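Local coordinates for HcgC (Methanococcus maripaludis S2, PDB 5O4H), which probably methylates the pyridinol ring of a precursor of the FeGP cofactor, using S-adenosyl-L-methionine as methyl donor, and here holds the product S-adenosyl-L-homocysteine, at residues A45-A50 and I110-I115; K129-E134 and K152-G157. All coordinates share one frame; numbering follows the deposited sequence.

Contact 1. Residues A45-A50 and I110-I115. With SAH (S-adenosyl-L-homocysteine), chain Q.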
# COMPACT_ATOMS: atom_id res chain seq x y z
N ALA C 45 3.71 -42.96 12.01
CA ALA C 45 3.55 -41.72 11.26
C ALA C 45 4.90 -41.26 10.73
O ALA C 45 5.89 -41.32 11.45
CB ALA C 45 2.96 -40.64 12.13
N ILE C 46 4.94 -40.82 9.47
CA ILE C 46 6.17 -40.32 8.85
C ILE C 46 5.87 -38.89 8.41
O ILE C 46 4.94 -38.67 7.64
CB ILE C 46 6.72 -41.20 7.72
CG1 ILE C 46 7.18 -42.54 8.33
CG2 ILE C 46 7.89 -40.50 7.02
CD1 ILE C 46 7.75 -43.50 7.44
N VAL C 47 6.66 -37.94 8.90
CA VAL C 47 6.51 -36.53 8.58
C VAL C 47 7.75 -36.11 7.80
O VAL C 47 8.85 -36.24 8.32
CB VAL C 47 6.38 -35.67 9.87
CG1 VAL C 47 6.31 -34.17 9.54
CG2 VAL C 47 5.17 -36.09 10.69
N PHE C 48 7.59 -35.59 6.56
CA PHE C 48 8.73 -35.15 5.77
C PHE C 48 8.87 -33.65 5.93
O PHE C 48 7.90 -32.94 5.68
CB PHE C 48 8.54 -35.47 4.28
CG PHE C 48 8.63 -36.93 3.96
CD1 PHE C 48 7.53 -37.75 4.06
CD2 PHE C 48 9.82 -37.48 3.52
CE1 PHE C 48 7.61 -39.11 3.75
CE2 PHE C 48 9.90 -38.82 3.20
CZ PHE C 48 8.81 -39.63 3.32
N GLY C 49 10.05 -33.19 6.32
CA GLY C 49 10.33 -31.76 6.49
C GLY C 49 10.26 -31.29 7.93
O GLY C 49 9.17 -31.04 8.45
N ALA C 50 11.42 -31.18 8.57
CA ALA C 50 11.52 -30.76 9.97
C ALA C 50 11.38 -29.26 10.17
O ALA C 50 10.81 -28.83 11.16
CB ALA C 50 12.85 -31.23 10.54
N ILE C 110 2.76 -37.44 6.20
CA ILE C 110 2.56 -35.99 6.13
C ILE C 110 3.74 -35.38 5.42
O ILE C 110 4.87 -35.50 5.88
CB ILE C 110 2.33 -35.34 7.52
CG1 ILE C 110 1.16 -36.03 8.22
CG2 ILE C 110 2.08 -33.82 7.36
CD1 ILE C 110 0.75 -35.42 9.51
N ASP C 111 3.49 -34.71 4.27
CA ASP C 111 4.56 -34.07 3.51
C ASP C 111 4.49 -32.56 3.74
O ASP C 111 3.55 -31.92 3.27
CB ASP C 111 4.44 -34.36 2.00
CG ASP C 111 5.37 -33.48 1.21
OD1 ASP C 111 6.47 -33.19 1.73
OD2 ASP C 111 4.96 -32.97 0.14
N LEU C 112 5.48 -31.99 4.42
CA LEU C 112 5.55 -30.56 4.71
C LEU C 112 6.73 -29.90 3.96
O LEU C 112 7.10 -28.78 4.29
CB LEU C 112 5.77 -30.37 6.21
CG LEU C 112 4.79 -31.07 7.15
CD1 LEU C 112 5.23 -30.91 8.57
CD2 LEU C 112 3.41 -30.51 6.97
N THR C 113 7.30 -30.57 2.97
CA THR C 113 8.47 -30.07 2.26
C THR C 113 8.23 -28.93 1.31
O THR C 113 9.15 -28.16 1.08
CB THR C 113 9.19 -31.20 1.59
OG1 THR C 113 8.38 -31.75 0.56
CG2 THR C 113 9.62 -32.25 2.59
N GLY C 114 7.04 -28.79 0.78
CA GLY C 114 6.79 -27.68 -0.11
C GLY C 114 7.54 -27.70 -1.42
O GLY C 114 7.85 -28.77 -1.96
N ILE C 115 7.83 -26.51 -1.93
CA ILE C 115 8.51 -26.31 -3.22
C ILE C 115 9.84 -27.00 -3.31
O ILE C 115 10.69 -26.81 -2.47
CB ILE C 115 8.63 -24.82 -3.61
CG1 ILE C 115 7.24 -24.13 -3.71
CG2 ILE C 115 9.37 -24.68 -4.96
CD1 ILE C 115 7.30 -22.67 -3.44
N SAH Q . 6.34 -26.17 4.99
CA SAH Q . 7.38 -25.74 5.99
CB SAH Q . 8.61 -25.22 5.23
CG SAH Q . 9.27 -26.36 4.47
SD SAH Q . 10.95 -26.00 4.06
C SAH Q . 6.87 -24.63 6.88
O SAH Q . 5.83 -24.01 6.56
OXT SAH Q . 7.50 -24.34 7.92
C5' SAH Q . 11.47 -27.57 3.42
C4' SAH Q . 11.84 -28.52 4.57
O4' SAH Q . 11.84 -29.86 4.06
C3' SAH Q . 13.29 -28.29 5.02
O3' SAH Q . 13.42 -28.83 6.35
C2' SAH Q . 14.08 -29.16 4.03
O2' SAH Q . 15.35 -29.58 4.51
C1' SAH Q . 13.18 -30.38 3.94
N9 SAH Q . 13.22 -31.10 2.65
C8 SAH Q . 13.34 -30.58 1.41
N7 SAH Q . 13.29 -31.60 0.49
C5 SAH Q . 13.10 -32.75 1.16
C6 SAH Q . 12.94 -34.17 0.80
N6 SAH Q . 12.98 -34.53 -0.50
N1 SAH Q . 12.75 -35.07 1.79
C2 SAH Q . 12.73 -34.71 3.09
N3 SAH Q . 12.87 -33.43 3.49
C4 SAH Q . 13.06 -32.43 2.58
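V47 and L112 meet on one side, F48 and T113 on the other, where parallel strands 42-48 and 108-111 run out into loops. The V47 and L112 side chains cross obliquely, with V47 CG1 3.6 Å from L112 CD1; chi1 of L112, -53°, sets CG anti to the carbonyl carbon. Helix 54-61 covers this face. On the reverse side T113 CG2 lies 3.8 Å from F48 CB, while the F48 ring turns an edge, in its own plane, to I110 O. The same I110 O accepts from F48 N at 2.8 Å, and I110 N and L112 N give to I46 O and F48 O, a parallel ladder. Beyond it D111 OD1 takes two bonds: T113 OG1 comes in on its syn lone pair at 2.7 Å, and T113 N from above the carboxylate plane, closing an Asx turn. Thus held, T113 lays CG2 over a face of the adenine, 3.4 Å from SAH C4. L112 O accepts from SAH N at 2.8 Å. A CB on G49 would be crowded by the ligand, L112 and T113, and at this backbone conformation also by the preceding carbonyl oxygen. Loops at the C-terminal ends of neighbouring parallel strands holding the nucleoside are characteristic of the Rossmann-like fold.

Contact 2. Residues K129-E134 and K152-G157. With SAH (S-adenosyl-L-homocysteine), chain Q.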
# COMPACT_ATOMS: atom_id res chain seq x y z
N LYS C 129 -3.13 -45.04 5.55
CA LYS C 129 -4.57 -44.88 5.73
C LYS C 129 -4.86 -43.42 5.41
O LYS C 129 -5.90 -43.11 4.83
CB LYS C 129 -4.97 -45.15 7.18
CG LYS C 129 -6.48 -45.20 7.40
CD LYS C 129 -6.92 -46.56 7.95
CE LYS C 129 -8.42 -46.69 8.10
NZ LYS C 129 -8.85 -46.66 9.52
N VAL C 130 -3.91 -42.52 5.79
CA VAL C 130 -4.07 -41.10 5.57
C VAL C 130 -2.81 -40.45 5.02
O VAL C 130 -1.71 -40.71 5.47
CB VAL C 130 -4.48 -40.38 6.88
CG1 VAL C 130 -4.69 -38.89 6.65
CG2 VAL C 130 -5.72 -41.01 7.52
N LEU C 131 -3.01 -39.57 4.05
CA LEU C 131 -1.93 -38.83 3.44
C LEU C 131 -2.30 -37.37 3.52
O LEU C 131 -3.39 -37.01 3.10
CB LEU C 131 -1.69 -39.20 1.97
CG LEU C 131 -0.75 -38.27 1.20
CD1 LEU C 131 0.68 -38.29 1.77
CD2 LEU C 131 -0.73 -38.63 -0.24
N ILE C 132 -1.41 -36.52 4.03
CA ILE C 132 -1.63 -35.07 4.10
C ILE C 132 -0.44 -34.44 3.40
O ILE C 132 0.70 -34.75 3.72
CB ILE C 132 -1.75 -34.48 5.53
CG1 ILE C 132 -2.90 -35.14 6.31
CG2 ILE C 132 -1.93 -32.92 5.48
CD1 ILE C 132 -2.89 -34.78 7.76
N VAL C 133 -0.70 -33.54 2.45
CA VAL C 133 0.38 -32.86 1.74
C VAL C 133 0.18 -31.37 1.99
O VAL C 133 -0.92 -30.88 1.79
CB VAL C 133 0.39 -33.16 0.22
CG1 VAL C 133 1.46 -32.33 -0.50
CG2 VAL C 133 0.64 -34.64 -0.04
N GLU C 134 1.21 -30.66 2.42
CA GLU C 134 1.09 -29.23 2.65
C GLU C 134 1.22 -28.53 1.32
O GLU C 134 2.17 -28.77 0.57
CB GLU C 134 2.15 -28.68 3.61
CG GLU C 134 1.95 -27.22 3.93
CD GLU C 134 2.74 -26.64 5.09
OE1 GLU C 134 3.73 -27.28 5.51
OE2 GLU C 134 2.41 -25.51 5.53
N LYS C 152 0.14 -33.70 -7.69
CA LYS C 152 0.82 -34.94 -8.10
C LYS C 152 1.29 -35.73 -6.88
O LYS C 152 1.40 -36.94 -6.94
CB LYS C 152 1.99 -34.65 -9.03
CG LYS C 152 1.53 -34.15 -10.39
CD LYS C 152 2.69 -33.85 -11.31
CE LYS C 152 2.22 -33.31 -12.64
NZ LYS C 152 3.37 -32.99 -13.53
N ARG C 153 1.57 -35.06 -5.76
CA ARG C 153 2.00 -35.74 -4.54
C ARG C 153 0.86 -36.43 -3.83
O ARG C 153 1.11 -37.35 -3.05
CB ARG C 153 2.66 -34.76 -3.56
CG ARG C 153 3.94 -34.20 -4.08
CD ARG C 153 4.60 -33.28 -3.06
NE ARG C 153 5.45 -32.31 -3.73
CZ ARG C 153 6.31 -31.49 -3.14
NH1 ARG C 153 6.47 -31.52 -1.83
NH2 ARG C 153 7.02 -30.64 -3.86
N LEU C 154 -0.38 -36.01 -4.07
CA LEU C 154 -1.55 -36.63 -3.44
C LEU C 154 -1.89 -37.88 -4.29
O LEU C 154 -2.91 -37.91 -4.97
CB LEU C 154 -2.77 -35.66 -3.45
CG LEU C 154 -3.06 -34.71 -2.29
CD1 LEU C 154 -4.54 -34.29 -2.35
CD2 LEU C 154 -2.84 -35.35 -0.92
N CYS C 155 -1.03 -38.90 -4.26
CA CYS C 155 -1.20 -40.10 -5.07
C CYS C 155 -1.45 -41.40 -4.31
O CYS C 155 -1.60 -42.44 -4.96
CB CYS C 155 0.02 -40.23 -5.98
SG CYS C 155 1.59 -40.35 -5.09
N VAL C 156 -1.48 -41.38 -2.97
CA VAL C 156 -1.73 -42.59 -2.16
C VAL C 156 -2.59 -42.20 -0.98
O VAL C 156 -2.78 -41.01 -0.72
CB VAL C 156 -0.43 -43.27 -1.68
CG1 VAL C 156 0.39 -43.78 -2.85
CG2 VAL C 156 0.40 -42.36 -0.78
N GLY C 157 -3.08 -43.21 -0.27
CA GLY C 157 -3.90 -43.03 0.91
C GLY C 157 -5.39 -43.19 0.71
O GLY C 157 -5.95 -42.71 -0.28
N SAH Q . 6.34 -26.17 4.99
CA SAH Q . 7.38 -25.74 5.99
CB SAH Q . 8.61 -25.22 5.23
CG SAH Q . 9.27 -26.36 4.47
SD SAH Q . 10.95 -26.00 4.06
C SAH Q . 6.87 -24.63 6.88
O SAH Q . 5.83 -24.01 6.56
OXT SAH Q . 7.50 -24.34 7.92
C5' SAH Q . 11.47 -27.57 3.42
C4' SAH Q . 11.84 -28.52 4.57
O4' SAH Q . 11.84 -29.86 4.06
C3' SAH Q . 13.29 -28.29 5.02
O3' SAH Q . 13.42 -28.83 6.35
C2' SAH Q . 14.08 -29.16 4.03
O2' SAH Q . 15.35 -29.58 4.51
C1' SAH Q . 13.18 -30.38 3.94
N9 SAH Q . 13.22 -31.10 2.65
C8 SAH Q . 13.34 -30.58 1.41
N7 SAH Q . 13.29 -31.60 0.49
C5 SAH Q . 13.10 -32.75 1.16
C6 SAH Q . 12.94 -34.17 0.80
N6 SAH Q . 12.98 -34.53 -0.50
N1 SAH Q . 12.75 -35.07 1.79
C2 SAH Q . 12.73 -34.71 3.09
N3 SAH Q . 12.87 -33.43 3.49
C4 SAH Q . 13.06 -32.43 2.58
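L131 has CG anti to its backbone N (chi1 169°), which takes CD2 to segment 152-157; V133, with CG1 in the same position, turns CG2 to L154. Both project from strand 130-134 of the Rossmann-like sheet. Segment 152-157 turns through an inverse gamma turn centred on L154 and runs back against the strand, with no hydrogen bond between the two. The contact is apolar: L154 CD2 fits between the two strand residues, 3.7 Å from V133 CG2 and 4.0 Å from L131 CD2. L131 CD2 also reaches V156 CG2, at 3.9 Å, and lies against R153 O. V133 crosses R153 at about a right angle, against the aliphatic part of that chain, whose extended run from CG to NE takes the guanidinium past V133 to N149, D111 and G114. At the strand's end E134 points away from segment 152-157; its extended chain places OE1 2.9 Å from SAH N, while OE2 forms a salt bridge with K29. Replacing E134 by an alanine would probably leave K29 without its carboxylate mate and the SAH amino group with L112 O but not this carboxylate, so that the amino-acid end of the ligand could turn more easily. Towards the start of the strand the segments come close, L131 CD2 lying 3.2 Å from V156 O.

Contact 1 is wholly buried, whereas contact 2 lies farther from the chain's centre and is partly open to solvent. Both use the central sheet, in which strands 108-111 and 130-134 are neighbours: contact 1 joins strand to strand through backbone hydrogen bonds, while contact 2 covers one face of the next strand with apolar side chains. Their seam is polar: D111 O probably accepts from E134 N at 2.8 Å, and the R153 guanidinium bridges the two. Their shares of the ligand site differ too, contact 1 giving backbone and loop contacts along the nucleoside and amino group, contact 2 a single carboxylate at the amino-acid end.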